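Local atomic coordinates of naphthalene dioxygenase small subunit (Rhodococcus sp., PDB entry 2B1X), a protein that forms the beta subunit of a Rieske non-heme iron naphthalene 1,2-dioxygenase and assembles with the large subunit, to which oxygenase chemistry is generally attributed in this family. Residues W18-E22 with S148-R154; L121-R125 with T165-L170; S135-V141 with K153-D159. One frame throughout, in Å; residues are numbered along the deposited sequence.

Contact 1: W18-E22 with S148-R154; sequences WLYME and SFLMAKR
This is a buried helix-on-sheet contact. Residues 18-22, part of helix 10-27, pack against residues 148-154 at the start of strand 148-158. Segment axes approach to 10.4 Å and cross at -61°. Trp-18 CA lies 7.5 Å from Phe-149 CA. The Trp-18 side chain (chi1 t, chi2 98°) points toward the strand. Phe-149 CB sits over the five-membered ring of Trp-18, 3.9 Å from the centroid, a CH-pi contact. The Phe-149 ring (chi1 m) turns its edge to the indole in a T-shaped pair, planes at 86°. A weak hydrogen bond runs from Trp-18 NE1 to Phe-149 O, 2.9 Å. A helix packed on the curved sheet is characteristic of the NTF2-like alpha+beta cone fold. Met-151 CB packs 4.0 Å from Trp-18 CH2. A classic beta bulge, with Ala-152 (phi/psi -93/-29) and Lys-153 both opposite Val-141, kinks the strand. Beyond it, Arg-154 meets Glu-22 (chi1 t) in a bidentate salt bridge: NH1 to OE2 and NH2 to OE1, each 2.8 Å. Asp-140 also salt-bridges this guanidinium.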
loop_
_atom_site.group_PDB
_atom_site.type_symbol
_atom_site.label_atom_id
_atom_site.label_comp_id
_atom_site.label_asym_id
_atom_site.label_seq_id
_atom_site.Cartn_x
_atom_site.Cartn_y
_atom_site.Cartn_z
ATOM N N TRP B 18 -18.037 7.047 -28.903
ATOM C CA TRP B 18 -16.777 6.713 -29.561
ATOM C C TRP B 18 -15.684 6.481 -28.495
ATOM O O TRP B 18 -14.925 5.511 -28.561
ATOM C CB TRP B 18 -16.396 7.817 -30.550
ATOM C CG TRP B 18 -15.226 7.487 -31.437
ATOM C CD1 TRP B 18 -15.276 7.024 -32.737
ATOM C CD2 TRP B 18 -13.838 7.614 -31.108
ATOM N NE1 TRP B 18 -13.999 6.856 -33.220
ATOM C CE2 TRP B 18 -13.100 7.209 -32.242
ATOM C CE3 TRP B 18 -13.138 8.034 -29.964
ATOM C CZ2 TRP B 18 -11.694 7.214 -32.266
ATOM C CZ3 TRP B 18 -11.744 8.026 -29.979
ATOM C CH2 TRP B 18 -11.038 7.619 -31.130
ATOM N N LEU B 19 -15.632 7.342 -27.489
ATOM C CA LEU B 19 -14.624 7.194 -26.439
ATOM C C LEU B 19 -14.798 5.899 -25.662
ATOM O O LEU B 19 -13.814 5.242 -25.283
ATOM C CB LEU B 19 -14.676 8.382 -25.466
ATOM C CG LEU B 19 -14.139 9.727 -25.928
ATOM C CD1 LEU B 19 -14.361 10.754 -24.864
ATOM C CD2 LEU B 19 -12.646 9.598 -26.230
ATOM N N TYR B 20 -16.048 5.520 -25.416
ATOM C CA TYR B 20 -16.291 4.312 -24.632
ATOM C C TYR B 20 -15.977 3.080 -25.474
ATOM O O TYR B 20 -15.497 2.089 -24.949
ATOM C CB TYR B 20 -17.724 4.262 -24.093
ATOM C CG TYR B 20 -18.102 5.358 -23.130
ATOM C CD1 TYR B 20 -19.439 5.614 -22.863
ATOM C CD2 TYR B 20 -17.134 6.098 -22.414
ATOM C CE1 TYR B 20 -19.832 6.582 -21.969
ATOM C CE2 TYR B 20 -17.525 7.097 -21.476
ATOM C CZ TYR B 20 -18.878 7.325 -21.271
ATOM O OH TYR B 20 -19.347 8.287 -20.378
ATOM N N MET B 21 -16.245 3.149 -26.773
ATOM C CA MET B 21 -15.882 2.071 -27.707
ATOM C C MET B 21 -14.355 1.915 -27.811
ATOM O O MET B 21 -13.829 0.807 -27.911
ATOM C CB MET B 21 -16.495 2.366 -29.078
ATOM C CG MET B 21 -16.046 1.443 -30.251
ATOM S SD MET B 21 -14.432 1.930 -30.973
ATOM C CE MET B 21 -14.825 3.510 -31.817
ATOM N N GLU B 22 -13.652 3.041 -27.784
ATOM C CA GLU B 22 -12.210 3.035 -27.889
ATOM C C GLU B 22 -11.613 2.357 -26.667
ATOM O O GLU B 22 -10.765 1.482 -26.801
ATOM C CB GLU B 22 -11.669 4.465 -27.989
ATOM C CG GLU B 22 -10.188 4.514 -28.357
ATOM C CD GLU B 22 -9.408 5.626 -27.657
ATOM O OE1 GLU B 22 -10.030 6.565 -27.107
ATOM O OE2 GLU B 22 -8.155 5.588 -27.689
ATOM N N SER B 148 -18.323 8.132 -38.535
ATOM C CA SER B 148 -17.665 8.084 -37.240
ATOM C C SER B 148 -16.530 9.115 -37.098
ATOM O O SER B 148 -16.578 10.203 -37.680
ATOM C CB SER B 148 -17.153 6.668 -36.960
ATOM O OG SER B 148 -17.130 6.434 -35.563
ATOM N N PHE B 149 -15.517 8.758 -36.317
ATOM C CA PHE B 149 -14.413 9.658 -36.012
ATOM C C PHE B 149 -13.092 8.918 -36.042
ATOM O O PHE B 149 -13.031 7.706 -35.838
ATOM C CB PHE B 149 -14.578 10.288 -34.633
ATOM C CG PHE B 149 -15.783 11.164 -34.500
ATOM C CD1 PHE B 149 -16.966 10.665 -33.974
ATOM C CD2 PHE B 149 -15.734 12.501 -34.889
ATOM C CE1 PHE B 149 -18.081 11.481 -33.850
ATOM C CE2 PHE B 149 -16.835 13.313 -34.757
ATOM C CZ PHE B 149 -18.014 12.800 -34.245
ATOM N N LEU B 150 -12.037 9.675 -36.297
ATOM C CA LEU B 150 -10.677 9.188 -36.158
ATOM C C LEU B 150 -9.933 10.122 -35.235
ATOM O O LEU B 150 -10.204 11.332 -35.200
ATOM C CB LEU B 150 -9.962 9.178 -37.503
ATOM C CG LEU B 150 -9.818 7.912 -38.353
ATOM C CD1 LEU B 150 -10.877 6.852 -38.088
ATOM C CD2 LEU B 150 -9.791 8.299 -39.825
ATOM N N MET B 151 -8.971 9.553 -34.515
ATOM C CA MET B 151 -8.151 10.326 -33.608
ATOM C C MET B 151 -6.903 10.825 -34.312
ATOM O O MET B 151 -6.054 10.039 -34.726
ATOM C CB MET B 151 -7.758 9.492 -32.392
ATOM C CG MET B 151 -7.051 10.294 -31.287
ATOM S SD MET B 151 -6.988 9.358 -29.782
ATOM C CE MET B 151 -5.629 8.174 -30.227
ATOM N N ALA B 152 -6.785 12.141 -34.374
ATOM C CA ALA B 152 -5.640 12.802 -34.965
ATOM C C ALA B 152 -4.579 13.119 -33.936
ATOM O O ALA B 152 -3.402 13.181 -34.271
ATOM C CB ALA B 152 -6.073 14.089 -35.676
ATOM N N LYS B 153 -4.999 13.323 -32.684
ATOM C CA LYS B 153 -4.075 13.754 -31.631
ATOM C C LYS B 153 -4.562 13.327 -30.262
ATOM O O LYS B 153 -5.757 13.313 -30.004
ATOM C CB LYS B 153 -3.886 15.281 -31.668
ATOM C CG LYS B 153 -2.749 15.823 -30.783
ATOM C CD LYS B 153 -2.707 17.355 -30.822
ATOM C CE LYS B 153 -1.842 17.926 -29.712
ATOM N NZ LYS B 153 -0.383 17.811 -30.012
ATOM N N ARG B 154 -3.624 12.978 -29.389
ATOM C CA ARG B 154 -3.924 12.794 -27.983
ATOM C C ARG B 154 -2.705 13.176 -27.162
ATOM O O ARG B 154 -1.569 12.748 -27.471
ATOM C CB ARG B 154 -4.335 11.354 -27.683
ATOM C CG ARG B 154 -4.431 11.077 -26.173
ATOM C CD ARG B 154 -5.113 9.762 -25.808
ATOM N NE ARG B 154 -6.553 9.835 -26.067
ATOM C CZ ARG B 154 -7.315 8.781 -26.307
ATOM N NH1 ARG B 154 -6.763 7.581 -26.374
ATOM N NH2 ARG B 154 -8.615 8.936 -26.516
#

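Contact 2: L121-R125 with T165-L170; sequences LYRTR and THNLAL
Hydrogen bonds from Arg-123 organise this buried contact between residues 121-125, at the end of strand 112-124, and the irregular C-terminal residues 165-170. The nearest CA atoms, of Arg-123 and Thr-165, are 8.7 Å apart, so side chains span the gap. Arg-123 is fully extended, with chi1 to chi3 all t. Its NH2 donates to Asn-167 OD1 at 2.9 Å, and its NH1 to the same OD1 at 3.1 Å. NH1 also donates to Thr-165 OG1 at 3.1 Å and, weakly, to Asn-167 O at 3.3 Å. Outside the segments, Glu-89 forms a salt bridge with Arg-123, and Asp-132 is hydrogen-bonded to Thr-165 OG1.

Van der Waals contacts frame the guanidinium. His-166 (chi1 p) places CE1 over one face, 3.5 Å from Arg-123 NH1, and Leu-170 CG lies over the opposite face. Leu-170 CD1 touches Arg-123 CG at 3.8 Å and Leu-121 CD2 at 4.3 Å. Arg-125 CD borders the His-166 ring edge, 3.6 Å from CE1.

Arg-125 NH1 donates to Pro-91 O. The large subunit meets the same region: its Glu-374 forms a salt bridge with Arg-125, and its Gln-370 O accepts from Asn-167 ND2. One buried arginine, Arg-123, with its charge met by Glu-89, thus ties the C-terminal loop to the sheet where that loop meets the large subunit.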
loop_
_atom_site.group_PDB
_atom_site.type_symbol
_atom_site.label_atom_id
_atom_site.label_comp_id
_atom_site.label_asym_id
_atom_site.label_seq_id
_atom_site.Cartn_x
_atom_site.Cartn_y
_atom_site.Cartn_z
ATOM N N LEU B 121 -6.745 4.696 -15.047
ATOM C CA LEU B 121 -6.391 3.409 -15.638
ATOM C C LEU B 121 -5.992 2.447 -14.524
ATOM O O LEU B 121 -5.082 2.758 -13.759
ATOM C CB LEU B 121 -5.250 3.598 -16.630
ATOM C CG LEU B 121 -4.697 2.296 -17.254
ATOM C CD1 LEU B 121 -5.634 1.665 -18.228
ATOM C CD2 LEU B 121 -3.351 2.525 -17.869
ATOM N N TYR B 122 -6.714 1.318 -14.417
ATOM C CA TYR B 122 -6.477 0.314 -13.402
ATOM C C TYR B 122 -5.699 -0.822 -14.029
ATOM O O TYR B 122 -5.957 -1.154 -15.175
ATOM C CB TYR B 122 -7.825 -0.188 -12.819
ATOM C CG TYR B 122 -7.716 -1.276 -11.734
ATOM C CD1 TYR B 122 -7.625 -0.950 -10.408
ATOM C CD2 TYR B 122 -7.722 -2.640 -12.072
ATOM C CE1 TYR B 122 -7.557 -1.942 -9.407
ATOM C CE2 TYR B 122 -7.613 -3.633 -11.106
ATOM C CZ TYR B 122 -7.530 -3.288 -9.792
ATOM O OH TYR B 122 -7.434 -4.280 -8.877
ATOM N N ARG B 123 -4.739 -1.421 -13.311
ATOM C CA ARG B 123 -3.884 -2.480 -13.921
ATOM C C ARG B 123 -3.442 -3.566 -12.923
ATOM O O ARG B 123 -2.931 -3.220 -11.890
ATOM C CB ARG B 123 -2.642 -1.846 -14.593
ATOM C CG ARG B 123 -1.726 -2.853 -15.379
ATOM C CD ARG B 123 -0.294 -2.322 -15.629
ATOM N NE ARG B 123 0.421 -3.058 -16.684
ATOM C CZ ARG B 123 1.611 -2.709 -17.161
ATOM N NH1 ARG B 123 2.268 -1.668 -16.629
ATOM N NH2 ARG B 123 2.176 -3.428 -18.130
ATOM N N THR B 124 -3.677 -4.859 -13.231
ATOM C CA THR B 124 -3.063 -5.966 -12.484
ATOM C C THR B 124 -2.336 -6.907 -13.445
ATOM O O THR B 124 -2.698 -7.005 -14.601
ATOM C CB THR B 124 -4.087 -6.798 -11.645
ATOM O OG1 THR B 124 -5.039 -7.415 -12.526
ATOM C CG2 THR B 124 -4.949 -5.910 -10.701
ATOM N N ARG B 125 -1.349 -7.617 -12.924
ATOM C CA ARG B 125 -0.638 -8.675 -13.677
ATOM C C ARG B 125 -0.406 -9.893 -12.798
ATOM O O ARG B 125 -0.158 -9.760 -11.574
ATOM C CB ARG B 125 0.723 -8.168 -14.182
ATOM C CG ARG B 125 0.672 -7.012 -15.170
ATOM C CD ARG B 125 2.046 -6.687 -15.875
ATOM N NE ARG B 125 2.674 -7.882 -16.459
ATOM C CZ ARG B 125 2.206 -8.559 -17.494
ATOM N NH1 ARG B 125 1.072 -8.185 -18.073
ATOM N NH2 ARG B 125 2.845 -9.662 -17.928
ATOM N N THR B 165 3.869 2.848 -12.235
ATOM C CA THR B 165 3.719 1.523 -12.835
ATOM C C THR B 165 5.041 1.185 -13.497
ATOM O O THR B 165 5.859 2.099 -13.757
ATOM C CB THR B 165 2.495 1.447 -13.769
ATOM O OG1 THR B 165 2.253 0.089 -14.113
ATOM C CG2 THR B 165 2.728 2.195 -15.066
ATOM N N HIS B 166 5.290 -0.100 -13.732
ATOM C CA HIS B 166 6.644 -0.560 -14.101
ATOM C C HIS B 166 6.987 -0.391 -15.596
ATOM O O HIS B 166 8.140 -0.550 -15.982
ATOM C CB HIS B 166 6.865 -2.017 -13.661
ATOM C CG HIS B 166 5.889 -2.966 -14.278
ATOM N ND1 HIS B 166 4.623 -3.143 -13.767
ATOM C CD2 HIS B 166 5.938 -3.689 -15.425
ATOM C CE1 HIS B 166 3.943 -3.964 -14.554
ATOM N NE2 HIS B 166 4.732 -4.344 -15.545
ATOM N N ASN B 167 6.009 -0.042 -16.427
ATOM C CA ASN B 167 6.259 0.305 -17.828
ATOM C C ASN B 167 4.996 0.951 -18.402
ATOM O O ASN B 167 3.935 0.876 -17.802
ATOM C CB ASN B 167 6.797 -0.880 -18.693
ATOM C CG ASN B 167 5.905 -2.153 -18.663
ATOM O OD1 ASN B 167 4.701 -2.077 -18.532
ATOM N ND2 ASN B 167 6.539 -3.347 -18.803
ATOM N N LEU B 168 5.103 1.604 -19.548
ATOM C CA LEU B 168 3.917 2.072 -20.221
ATOM C C LEU B 168 3.680 1.192 -21.418
ATOM O O LEU B 168 3.802 1.610 -22.572
ATOM C CB LEU B 168 4.041 3.561 -20.587
ATOM C CG LEU B 168 4.020 4.547 -19.412
ATOM C CD1 LEU B 168 4.149 5.979 -19.979
ATOM C CD2 LEU B 168 2.781 4.437 -18.546
ATOM N N ALA B 169 3.383 -0.059 -21.126
ATOM C CA ALA B 169 3.125 -1.075 -22.137
ATOM C C ALA B 169 1.683 -0.999 -22.672
ATOM O O ALA B 169 1.383 -1.526 -23.765
ATOM C CB ALA B 169 3.443 -2.488 -21.568
ATOM N N LEU B 170 0.812 -0.317 -21.926
ATOM C CA LEU B 170 -0.609 -0.165 -22.277
ATOM C C LEU B 170 -0.876 1.180 -22.939
ATOM O O LEU B 170 -0.380 2.202 -22.495
ATOM C CB LEU B 170 -1.486 -0.294 -20.999
ATOM C CG LEU B 170 -1.478 -1.605 -20.172
ATOM C CD1 LEU B 170 -2.325 -1.474 -18.897
ATOM C CD2 LEU B 170 -1.964 -2.795 -21.022
#

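Contact 3: S135-V141 with K153-D159; sequences SGERTDV and KRVVLLD
Arg-138 lays its guanidinium flat on that of Arg-154, centres 3.9 Å apart and planes at 15°. The like charges come close, Arg-138 NH1 to Arg-154 NH2 at 3.5 Å, but carboxylates offset them. Asp-140 (chi1 m) forms a salt bridge with Arg-154: OD1 to NE at 2.8 Å and OD2 to NH2 at 2.7 Å. Glu-22 also pairs with Arg-154, and the C-terminal carboxylate of Met-172 pairs with Arg-138.

The backbones form an antiparallel ladder of the beta hairpin 132-145/148-158; the segment axes approach to 4.5 Å at 156°. Hydrogen-bonded pairs are Glu-137 with Leu-157, Thr-139 with Val-155 and Val-141 with Lys-153. Both N-to-O bonds of Glu-137 and Leu-157 are 2.8 Å. Thr-139 N to Val-155 O is 2.9 Å, and Val-155 N to Thr-139 O 2.8 Å. Val-141 N to Lys-153 O is 3.0 Å; Lys-153 N to Val-141 O is weak at 3.3 Å. Gly-136/Leu-158, Arg-138/Val-156 and Asp-140/Arg-154 are the non-hydrogen-bonded pairs. Gly-136 CA comes 3.9 Å from Leu-158 CA; a CB there would clash with Leu-157 O. Asp-159 N binds Ser-135 O at 2.9 Å, and Ser-135 OG donates to Asp-159 OD2 at 2.8 Å. Asp-159 also salt-bridges Arg-96 of another small subunit.

The ladder lies between strands 112-124 and 42-49, with Leu-19 of helix 10-27 touching the face that carries Arg-138, Asp-140 and Arg-154.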
loop_
_atom_site.group_PDB
_atom_site.type_symbol
_atom_site.label_atom_id
_atom_site.label_comp_id
_atom_site.label_asym_id
_atom_site.label_seq_id
_atom_site.Cartn_x
_atom_site.Cartn_y
_atom_site.Cartn_z
ATOM N N SER B 135 -3.592 8.007 -13.153
ATOM C CA SER B 135 -4.661 9.013 -13.261
ATOM C C SER B 135 -4.173 10.138 -14.151
ATOM O O SER B 135 -3.004 10.484 -14.117
ATOM C CB SER B 135 -4.996 9.590 -11.905
ATOM O OG SER B 135 -5.820 10.750 -12.069
ATOM N N GLY B 136 -5.046 10.738 -14.933
ATOM C CA GLY B 136 -4.578 11.824 -15.801
ATOM C C GLY B 136 -5.665 12.451 -16.621
ATOM O O GLY B 136 -6.819 12.006 -16.595
ATOM N N GLU B 137 -5.289 13.460 -17.393
ATOM C CA GLU B 137 -6.214 14.071 -18.300
ATOM C C GLU B 137 -5.767 13.860 -19.741
ATOM O O GLU B 137 -4.601 14.048 -20.074
ATOM C CB GLU B 137 -6.391 15.550 -17.973
ATOM C CG GLU B 137 -7.524 16.194 -18.756
ATOM C CD GLU B 137 -7.791 17.625 -18.312
ATOM O OE1 GLU B 137 -6.888 18.479 -18.471
ATOM O OE2 GLU B 137 -8.908 17.897 -17.804
ATOM N N ARG B 138 -6.701 13.432 -20.581
ATOM C CA ARG B 138 -6.443 13.256 -22.010
ATOM C C ARG B 138 -7.098 14.388 -22.739
ATOM O O ARG B 138 -8.288 14.654 -22.536
ATOM C CB ARG B 138 -7.006 11.930 -22.529
ATOM C CG ARG B 138 -6.691 10.731 -21.632
ATOM C CD ARG B 138 -7.132 9.410 -22.272
ATOM N NE ARG B 138 -8.573 9.462 -22.501
ATOM C CZ ARG B 138 -9.297 8.484 -23.040
ATOM N NH1 ARG B 138 -8.730 7.334 -23.389
ATOM N NH2 ARG B 138 -10.610 8.668 -23.197
ATOM N N THR B 139 -6.300 15.075 -23.549
ATOM C CA THR B 139 -6.785 16.069 -24.482
ATOM C C THR B 139 -6.569 15.563 -25.895
ATOM O O THR B 139 -5.426 15.333 -26.291
ATOM C CB THR B 139 -6.058 17.418 -24.230
ATOM O OG1 THR B 139 -6.257 17.768 -22.852
ATOM C CG2 THR B 139 -6.731 18.573 -24.983
ATOM N N ASP B 140 -7.675 15.401 -26.640
ATOM C CA ASP B 140 -7.690 14.774 -27.961
ATOM C C ASP B 140 -8.191 15.743 -29.037
ATOM O O ASP B 140 -8.924 16.710 -28.769
ATOM C CB ASP B 140 -8.597 13.531 -28.028
ATOM C CG ASP B 140 -8.292 12.490 -26.964
ATOM O OD1 ASP B 140 -7.177 12.499 -26.362
ATOM O OD2 ASP B 140 -9.144 11.616 -26.637
ATOM N N VAL B 141 -7.766 15.472 -30.251
ATOM C CA VAL B 141 -8.408 16.041 -31.435
ATOM C C VAL B 141 -9.000 14.862 -32.195
ATOM O O VAL B 141 -8.285 13.947 -32.600
ATOM C CB VAL B 141 -7.420 16.863 -32.294
ATOM C CG1 VAL B 141 -8.099 17.423 -33.586
ATOM C CG2 VAL B 141 -6.845 17.988 -31.446
ATOM N N LYS B 153 -4.999 13.323 -32.684
ATOM C CA LYS B 153 -4.075 13.754 -31.631
ATOM C C LYS B 153 -4.562 13.327 -30.262
ATOM O O LYS B 153 -5.757 13.313 -30.004
ATOM C CB LYS B 153 -3.886 15.281 -31.668
ATOM C CG LYS B 153 -2.749 15.823 -30.783
ATOM C CD LYS B 153 -2.707 17.355 -30.822
ATOM C CE LYS B 153 -1.842 17.926 -29.712
ATOM N NZ LYS B 153 -0.383 17.811 -30.012
ATOM N N ARG B 154 -3.624 12.978 -29.389
ATOM C CA ARG B 154 -3.924 12.794 -27.983
ATOM C C ARG B 154 -2.705 13.176 -27.162
ATOM O O ARG B 154 -1.569 12.748 -27.471
ATOM C CB ARG B 154 -4.335 11.354 -27.683
ATOM C CG ARG B 154 -4.431 11.077 -26.173
ATOM C CD ARG B 154 -5.113 9.762 -25.808
ATOM N NE ARG B 154 -6.553 9.835 -26.067
ATOM C CZ ARG B 154 -7.315 8.781 -26.307
ATOM N NH1 ARG B 154 -6.763 7.581 -26.374
ATOM N NH2 ARG B 154 -8.615 8.936 -26.516
ATOM N N VAL B 155 -2.946 13.971 -26.121
ATOM C CA VAL B 155 -1.947 14.225 -25.091
ATOM C C VAL B 155 -2.471 13.656 -23.767
ATOM O O VAL B 155 -3.555 14.057 -23.291
ATOM C CB VAL B 155 -1.716 15.758 -24.933
ATOM C CG1 VAL B 155 -0.761 16.068 -23.763
ATOM C CG2 VAL B 155 -1.240 16.412 -26.230
ATOM N N VAL B 156 -1.719 12.736 -23.159
ATOM C CA VAL B 156 -2.095 12.191 -21.845
ATOM C C VAL B 156 -1.210 12.836 -20.814
ATOM O O VAL B 156 -0.035 12.529 -20.740
ATOM C CB VAL B 156 -1.957 10.649 -21.753
ATOM C CG1 VAL B 156 -2.515 10.116 -20.413
ATOM C CG2 VAL B 156 -2.703 9.950 -22.916
ATOM N N LEU B 157 -1.784 13.764 -20.046
ATOM C CA LEU B 157 -1.091 14.382 -18.918
ATOM C C LEU B 157 -1.406 13.689 -17.579
ATOM O O LEU B 157 -2.496 13.854 -17.010
ATOM C CB LEU B 157 -1.494 15.847 -18.808
ATOM C CG LEU B 157 -0.446 16.826 -18.276
ATOM C CD1 LEU B 157 0.944 16.641 -18.894
ATOM C CD2 LEU B 157 -0.940 18.322 -18.427
ATOM N N LEU B 158 -0.446 12.943 -17.054
ATOM C CA LEU B 158 -0.690 12.194 -15.820
ATOM C C LEU B 158 -0.518 13.088 -14.604
ATOM O O LEU B 158 0.338 13.977 -14.599
ATOM C CB LEU B 158 0.232 10.971 -15.729
ATOM C CG LEU B 158 0.138 9.997 -16.926
ATOM C CD1 LEU B 158 1.339 9.021 -16.921
ATOM C CD2 LEU B 158 -1.181 9.206 -16.861
ATOM N N ASP B 159 -1.322 12.833 -13.570
ATOM C CA ASP B 159 -1.178 13.466 -12.244
ATOM C C ASP B 159 -0.067 12.913 -11.378
ATOM O O ASP B 159 -0.246 12.699 -10.164
ATOM C CB ASP B 159 -2.510 13.384 -11.518
ATOM C CG ASP B 159 -3.633 13.875 -12.401
ATOM O OD1 ASP B 159 -3.438 14.978 -12.983
ATOM O OD2 ASP B 159 -4.660 13.206 -12.656
#

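How the contacts relate
All three contacts reach the subunit's one mixed sheet. Contacts 1 and 3 touch, centres about 13 Å apart. They share Lys-153 and Arg-154 of strand 148-158, and Arg-154 links helix 10-27 to strand 132-145 through Glu-22 and Asp-140. Contact 2 is centred about 16 Å from contact 3 and 21 Å from contact 1, and touches neither. Contacts 1 and 2 lie on opposite sides of the chain's centre. Along the chain, contact 3 is nested inside the loop closed by contact 2, while contact 1 crosses both. The N-terminal helix and C-terminal loop are fastened to a sheet whose hairpin is contact 3. Other subunits bond to contacts 2 and 3 and pack at Tyr-20 of contact 1.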